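Local coordinates for protein cytosine-specific methyltransferase (Escherichia coli O157:H7 EDL933, PDB 3G7U) that probably transfers a methyl group from S-adenosyl-L-methionine to carbon 5 of cytosine in DNA, as a prophage-encoded modification enzyme, at residues Tyr156-Ile168 with Ile347-Ile359. Sequence-based numbering, arbitrary orientation. Where two conformers were deposited one is given.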
loop_
_atom_site.group_PDB
_atom_site.type_symbol
_atom_site.label_atom_id
_atom_site.label_comp_id
_atom_site.label_asym_id
_atom_site.label_seq_id
_atom_site.Cartn_x
_atom_site.Cartn_y
_atom_site.Cartn_z
ATOM N N TYR A 156 -0.351 -13.551 -3.016
ATOM C CA TYR A 156 0.164 -13.398 -1.649
ATOM C C TYR A 156 -0.915 -13.322 -0.596
ATOM O O TYR A 156 -0.633 -13.081 0.585
ATOM C CB TYR A 156 1.106 -12.198 -1.540
ATOM C CG TYR A 156 2.357 -12.397 -2.340
ATOM C CD1 TYR A 156 3.534 -12.831 -1.729
ATOM C CD2 TYR A 156 2.367 -12.180 -3.713
ATOM C CE1 TYR A 156 4.697 -13.029 -2.474
ATOM C CE2 TYR A 156 3.519 -12.358 -4.468
ATOM C CZ TYR A 156 4.673 -12.795 -3.843
ATOM O OH TYR A 156 5.802 -12.962 -4.585
ATOM N N GLY A 157 -2.150 -13.591 -0.997
ATOM C CA GLY A 157 -3.216 -13.694 -0.014
ATOM C C GLY A 157 -3.902 -12.348 0.202
ATOM O O GLY A 157 -4.583 -12.183 1.197
ATOM N N ALA A 158 -3.727 -11.392 -0.691
ATOM C CA ALA A 158 -4.570 -10.207 -0.734
ATOM C C ALA A 158 -5.774 -10.409 -1.632
ATOM O O ALA A 158 -5.684 -11.108 -2.560
ATOM C CB ALA A 158 -3.806 -9.068 -1.197
ATOM N N PRO A 159 -6.899 -9.776 -1.355
ATOM C CA PRO A 159 -8.112 -10.064 -2.107
ATOM C C PRO A 159 -8.225 -9.322 -3.405
ATOM O O PRO A 159 -9.285 -9.034 -3.785
ATOM C CB PRO A 159 -9.215 -9.580 -1.183
ATOM C CG PRO A 159 -8.643 -9.502 0.104
ATOM C CD PRO A 159 -7.219 -9.176 -0.063
ATOM N N THR A 160 -7.134 -8.975 -4.037
ATOM C CA THR A 160 -7.187 -8.195 -5.243
ATOM C C THR A 160 -6.164 -8.711 -6.223
ATOM O O THR A 160 -5.162 -9.199 -5.825
ATOM C CB THR A 160 -6.900 -6.723 -4.941
ATOM O OG1 THR A 160 -6.862 -5.969 -6.124
ATOM C CG2 THR A 160 -5.617 -6.578 -4.270
ATOM N N ILE A 161 -6.458 -8.592 -7.506
ATOM C CA ILE A 161 -5.567 -9.160 -8.519
ATOM C C ILE A 161 -4.612 -8.125 -9.108
ATOM O O ILE A 161 -4.004 -8.386 -10.148
ATOM C CB ILE A 161 -6.343 -9.903 -9.685
ATOM C CG1 ILE A 161 -7.357 -8.983 -10.372
ATOM C CG2 ILE A 161 -7.018 -11.147 -9.171
ATOM C CD1 ILE A 161 -7.637 -9.309 -11.815
ATOM N N ARG A 162 -4.455 -6.964 -8.473
ATOM C CA ARG A 162 -3.615 -5.910 -9.029
ATOM C C ARG A 162 -2.156 -6.369 -9.175
ATOM O O ARG A 162 -1.660 -7.116 -8.338
ATOM C CB ARG A 162 -3.734 -4.601 -8.222
ATOM C CG ARG A 162 -3.180 -4.604 -6.792
ATOM C CD ARG A 162 -2.808 -3.170 -6.363
ATOM N NE ARG A 162 -3.976 -2.369 -5.992
ATOM C CZ ARG A 162 -4.053 -1.040 -6.082
ATOM N NH1 ARG A 162 -5.164 -0.416 -5.710
ATOM N NH2 ARG A 162 -3.031 -0.323 -6.547
ATOM N N THR A 163 -1.491 -5.934 -10.239
ATOM C CA THR A 163 -0.096 -6.307 -10.427
ATOM C C THR A 163 0.813 -5.117 -10.110
ATOM O O THR A 163 0.411 -3.964 -10.233
ATOM C CB THR A 163 0.202 -6.857 -11.837
ATOM O OG1 THR A 163 -0.130 -5.868 -12.805
ATOM C CG2 THR A 163 -0.619 -8.107 -12.126
ATOM N N ARG A 164 2.050 -5.420 -9.710
ATOM C CA ARG A 164 3.004 -4.416 -9.229
ATOM C C ARG A 164 4.392 -4.887 -9.624
ATOM O O ARG A 164 4.635 -6.073 -9.542
ATOM C CB ARG A 164 2.963 -4.400 -7.695
ATOM C CG ARG A 164 3.240 -3.060 -7.047
ATOM C CD ARG A 164 1.966 -2.236 -6.948
ATOM N NE ARG A 164 2.242 -0.825 -6.712
ATOM C CZ ARG A 164 1.302 0.100 -6.549
ATOM N NH1 ARG A 164 1.639 1.362 -6.334
ATOM N NH2 ARG A 164 0.022 -0.229 -6.594
ATOM N N TYR A 165 5.296 -3.973 -9.997
ATOM C CA TYR A 165 6.698 -4.352 -10.190
ATOM C C TYR A 165 7.470 -3.966 -8.938
ATOM O O TYR A 165 7.223 -2.899 -8.366
ATOM C CB TYR A 165 7.303 -3.570 -11.328
ATOM C CG TYR A 165 6.937 -4.041 -12.722
ATOM C CD1 TYR A 165 7.565 -5.148 -13.302
ATOM C CD2 TYR A 165 6.011 -3.334 -13.477
ATOM C CE1 TYR A 165 7.241 -5.558 -14.615
ATOM C CE2 TYR A 165 5.678 -3.736 -14.792
ATOM C CZ TYR A 165 6.298 -4.842 -15.338
ATOM O OH TYR A 165 5.993 -5.210 -16.627
ATOM N N PHE A 166 8.391 -4.819 -8.503
ATOM C CA PHE A 166 9.336 -4.448 -7.457
ATOM C C PHE A 166 10.747 -4.519 -7.996
ATOM O O PHE A 166 11.116 -5.494 -8.647
ATOM C CB PHE A 166 9.193 -5.379 -6.288
ATOM C CG PHE A 166 7.926 -5.184 -5.517
ATOM C CD1 PHE A 166 7.888 -4.316 -4.432
ATOM C CD2 PHE A 166 6.754 -5.852 -5.875
ATOM C CE1 PHE A 166 6.684 -4.125 -3.683
ATOM C CE2 PHE A 166 5.554 -5.652 -5.132
ATOM C CZ PHE A 166 5.536 -4.797 -4.040
ATOM N N PHE A 167 11.528 -3.471 -7.720
ATOM C CA PHE A 167 12.911 -3.374 -8.160
ATOM C C PHE A 167 13.764 -3.330 -6.911
ATOM O O PHE A 167 13.609 -2.399 -6.140
ATOM C CB PHE A 167 13.134 -2.114 -8.976
ATOM C CG PHE A 167 12.309 -2.064 -10.241
ATOM C CD1 PHE A 167 12.740 -2.701 -11.392
ATOM C CD2 PHE A 167 11.090 -1.392 -10.267
ATOM C CE1 PHE A 167 11.961 -2.673 -12.572
ATOM C CE2 PHE A 167 10.305 -1.351 -11.434
ATOM C CZ PHE A 167 10.740 -1.989 -12.578
ATOM N N ILE A 168 14.621 -4.349 -6.708
ATOM C CA ILE A 168 15.360 -4.507 -5.435
ATOM C C ILE A 168 16.869 -4.483 -5.730
ATOM O O ILE A 168 17.316 -5.032 -6.739
ATOM C CB ILE A 168 14.957 -5.801 -4.694
ATOM C CG1 ILE A 168 13.505 -5.724 -4.235
ATOM C CG2 ILE A 168 15.866 -6.070 -3.465
ATOM C CD1 ILE A 168 12.891 -7.075 -3.924
ATOM N N ILE A 347 -6.352 4.593 -0.577
ATOM C CA ILE A 347 -6.363 3.144 -0.750
ATOM C C ILE A 347 -5.862 2.696 -2.135
ATOM O O ILE A 347 -4.950 1.861 -2.228
ATOM C CB ILE A 347 -7.780 2.591 -0.436
ATOM C CG1 ILE A 347 -8.063 2.826 1.037
ATOM C CG2 ILE A 347 -7.814 1.056 -0.660
ATOM C CD1 ILE A 347 -9.572 2.795 1.400
ATOM N N GLY A 348 -6.455 3.242 -3.199
ATOM C CA GLY A 348 -6.071 2.933 -4.574
ATOM C C GLY A 348 -4.612 3.185 -4.913
ATOM O O GLY A 348 -4.003 2.401 -5.629
ATOM N N ASN A 349 -4.051 4.263 -4.367
ATOM C CA ASN A 349 -2.633 4.626 -4.532
ATOM C C ASN A 349 -1.613 3.810 -3.729
ATOM O O ASN A 349 -0.404 4.107 -3.770
ATOM C CB ASN A 349 -2.439 6.099 -4.130
ATOM C CG ASN A 349 -2.999 7.068 -5.157
ATOM O OD1 ASN A 349 -3.191 6.713 -6.317
ATOM N ND2 ASN A 349 -3.275 8.306 -4.727
ATOM N N SER A 350 -2.068 2.826 -2.969
ATOM C CA SER A 350 -1.180 2.104 -2.080
ATOM C C SER A 350 -0.760 0.764 -2.652
ATOM O O SER A 350 -1.518 0.125 -3.389
ATOM C CB SER A 350 -1.857 1.876 -0.724
ATOM O OG SER A 350 -2.015 3.109 -0.050
ATOM N N VAL A 351 0.447 0.338 -2.286
ATOM C CA VAL A 351 0.837 -1.049 -2.408
ATOM C C VAL A 351 0.014 -1.781 -1.365
ATOM O O VAL A 351 -0.158 -1.258 -0.255
ATOM C CB VAL A 351 2.325 -1.252 -2.034
ATOM C CG1 VAL A 351 2.740 -2.729 -2.193
ATOM C CG2 VAL A 351 3.179 -0.408 -2.882
ATOM N N SER A 352 -0.456 -2.992 -1.674
ATOM C CA SER A 352 -1.091 -3.845 -0.620
ATOM C C SER A 352 -0.122 -4.112 0.524
ATOM O O SER A 352 1.004 -4.568 0.252
ATOM C CB SER A 352 -1.476 -5.218 -1.182
ATOM O OG SER A 352 -1.945 -5.990 -0.092
ATOM N N PRO A 353 -0.525 -3.841 1.778
ATOM C CA PRO A 353 0.356 -4.179 2.900
ATOM C C PRO A 353 0.724 -5.667 3.000
ATOM O O PRO A 353 1.760 -6.016 3.561
ATOM C CB PRO A 353 -0.445 -3.769 4.128
ATOM C CG PRO A 353 -1.274 -2.640 3.668
ATOM C CD PRO A 353 -1.671 -3.014 2.211
ATOM N N ILE A 354 -0.163 -6.532 2.530
ATOM C CA ILE A 354 0.097 -7.975 2.596
ATOM C C ILE A 354 1.248 -8.366 1.641
ATOM O O ILE A 354 2.169 -9.074 2.045
ATOM C CB ILE A 354 -1.197 -8.733 2.262
ATOM C CG1 ILE A 354 -2.226 -8.473 3.357
ATOM C CG2 ILE A 354 -0.886 -10.243 2.032
ATOM C CD1 ILE A 354 -3.630 -9.141 3.053
ATOM N N VAL A 355 1.188 -7.892 0.396
ATOM C CA VAL A 355 2.248 -8.062 -0.586
ATOM C C VAL A 355 3.542 -7.410 -0.091
ATOM O O VAL A 355 4.597 -8.053 -0.076
ATOM C CB VAL A 355 1.869 -7.448 -1.930
ATOM C CG1 VAL A 355 3.051 -7.502 -2.889
ATOM C CG2 VAL A 355 0.653 -8.175 -2.526
ATOM N N ALA A 356 3.445 -6.151 0.359
ATOM C CA ALA A 356 4.623 -5.445 0.881
ATOM C C ALA A 356 5.296 -6.211 2.013
ATOM O O ALA A 356 6.533 -6.372 1.982
ATOM C CB ALA A 356 4.256 -4.000 1.329
ATOM N N GLU A 357 4.513 -6.739 2.963
ATOM C CA GLU A 357 5.079 -7.472 4.100
ATOM C C GLU A 357 5.863 -8.694 3.638
ATOM O O GLU A 357 6.977 -8.961 4.114
ATOM C CB GLU A 357 4.014 -7.935 5.076
ATOM C CG GLU A 357 4.639 -8.573 6.362
ATOM C CD GLU A 357 3.603 -9.200 7.253
ATOM O OE1 GLU A 357 2.391 -9.087 6.927
ATOM O OE2 GLU A 357 3.992 -9.790 8.279
ATOM N N TYR A 358 5.278 -9.422 2.699
ATOM C CA TYR A 358 5.910 -10.642 2.235
ATOM C C TYR A 358 7.275 -10.404 1.627
ATOM O O TYR A 358 8.228 -11.081 2.022
ATOM C CB TYR A 358 5.014 -11.415 1.272
ATOM C CG TYR A 358 5.312 -12.911 1.304
ATOM C CD1 TYR A 358 4.606 -13.759 2.166
ATOM C CD2 TYR A 358 6.307 -13.467 0.500
ATOM C CE1 TYR A 358 4.870 -15.126 2.223
ATOM C CE2 TYR A 358 6.581 -14.840 0.552
ATOM C CZ TYR A 358 5.851 -15.660 1.418
ATOM O OH TYR A 358 6.092 -17.028 1.488
ATOM N N ILE A 359 7.338 -9.475 0.665
ATOM C CA ILE A 359 8.567 -9.114 -0.040
ATOM C C ILE A 359 9.621 -8.543 0.910
ATOM O O ILE A 359 10.780 -8.962 0.869
ATOM C CB ILE A 359 8.293 -8.105 -1.181
ATOM C CG1 ILE A 359 7.256 -8.657 -2.183
ATOM C CG2 ILE A 359 9.587 -7.667 -1.876
ATOM C CD1 ILE A 359 7.609 -10.019 -2.838
HETATM O O HOH W 1 -0.791 2.330 -6.841
#
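Tyr156 meets the helix that starts at Pro353 along one side of its side chain, from CB through CD1, CE1 and CZ to OH. Its CB lies 4.2 Å from Val355 CG2. Beyond it, with CG anti to the carbonyl carbon (chi1 -66°), the ring is carried across Tyr358: CD1 comes within 3.5 Å of Tyr358 CG and CE1 reaches Tyr358 CD2 at 3.4 Å, an offset edge-to-face pair, edge of Tyr156 toward face of Tyr358, planes at 63°. CZ and then OH pass CD1 of Ile359, while the hydroxyl is hydrogen-bonded to the carbonyl of Phe183; Tyr358 OH is bonded to the backbone N of Lys186. At the backbone of Tyr156, Ile354 CG2 comes to 3.2 Å of Tyr156 O, and Ile354 CD1 lies against the backbone of Gly157 and Ala158.

The packing illustrates how a late helix covers the mixed sheet of the Rossmann-like methyltransferase fold: helix 353-367 lies on strand 163-171, antiparallel to its neighbours, and Ile359 also touches Leu116 of strand 114-119. Ser352 is the N-cap, OG accepting from Ile354 N at 3.2 Å and also hydrogen-bonded to the carbonyl of Gln328. Along the strand, Phe166 turns its edge to Val351 CG1 and also touches Val355 CG1, and Ile168 CD1 meets Ile359 CG2.

Toward the loop 349-352 the contact becomes polar. Arg162, its chain bent at chi3 (78°), points NH1 and NH2 together at Gly348 O, each 3.0 Å away and close to the guanidinium plane, so one carbonyl takes two rather bent bonds; Ser350 O lies over a face of the group. Arg164 places a face of its guanidinium on Val351 CG2. Its NE forms a salt bridge with Glu118, and NH1 gives a hydrogen bond to a water 2.7 Å away.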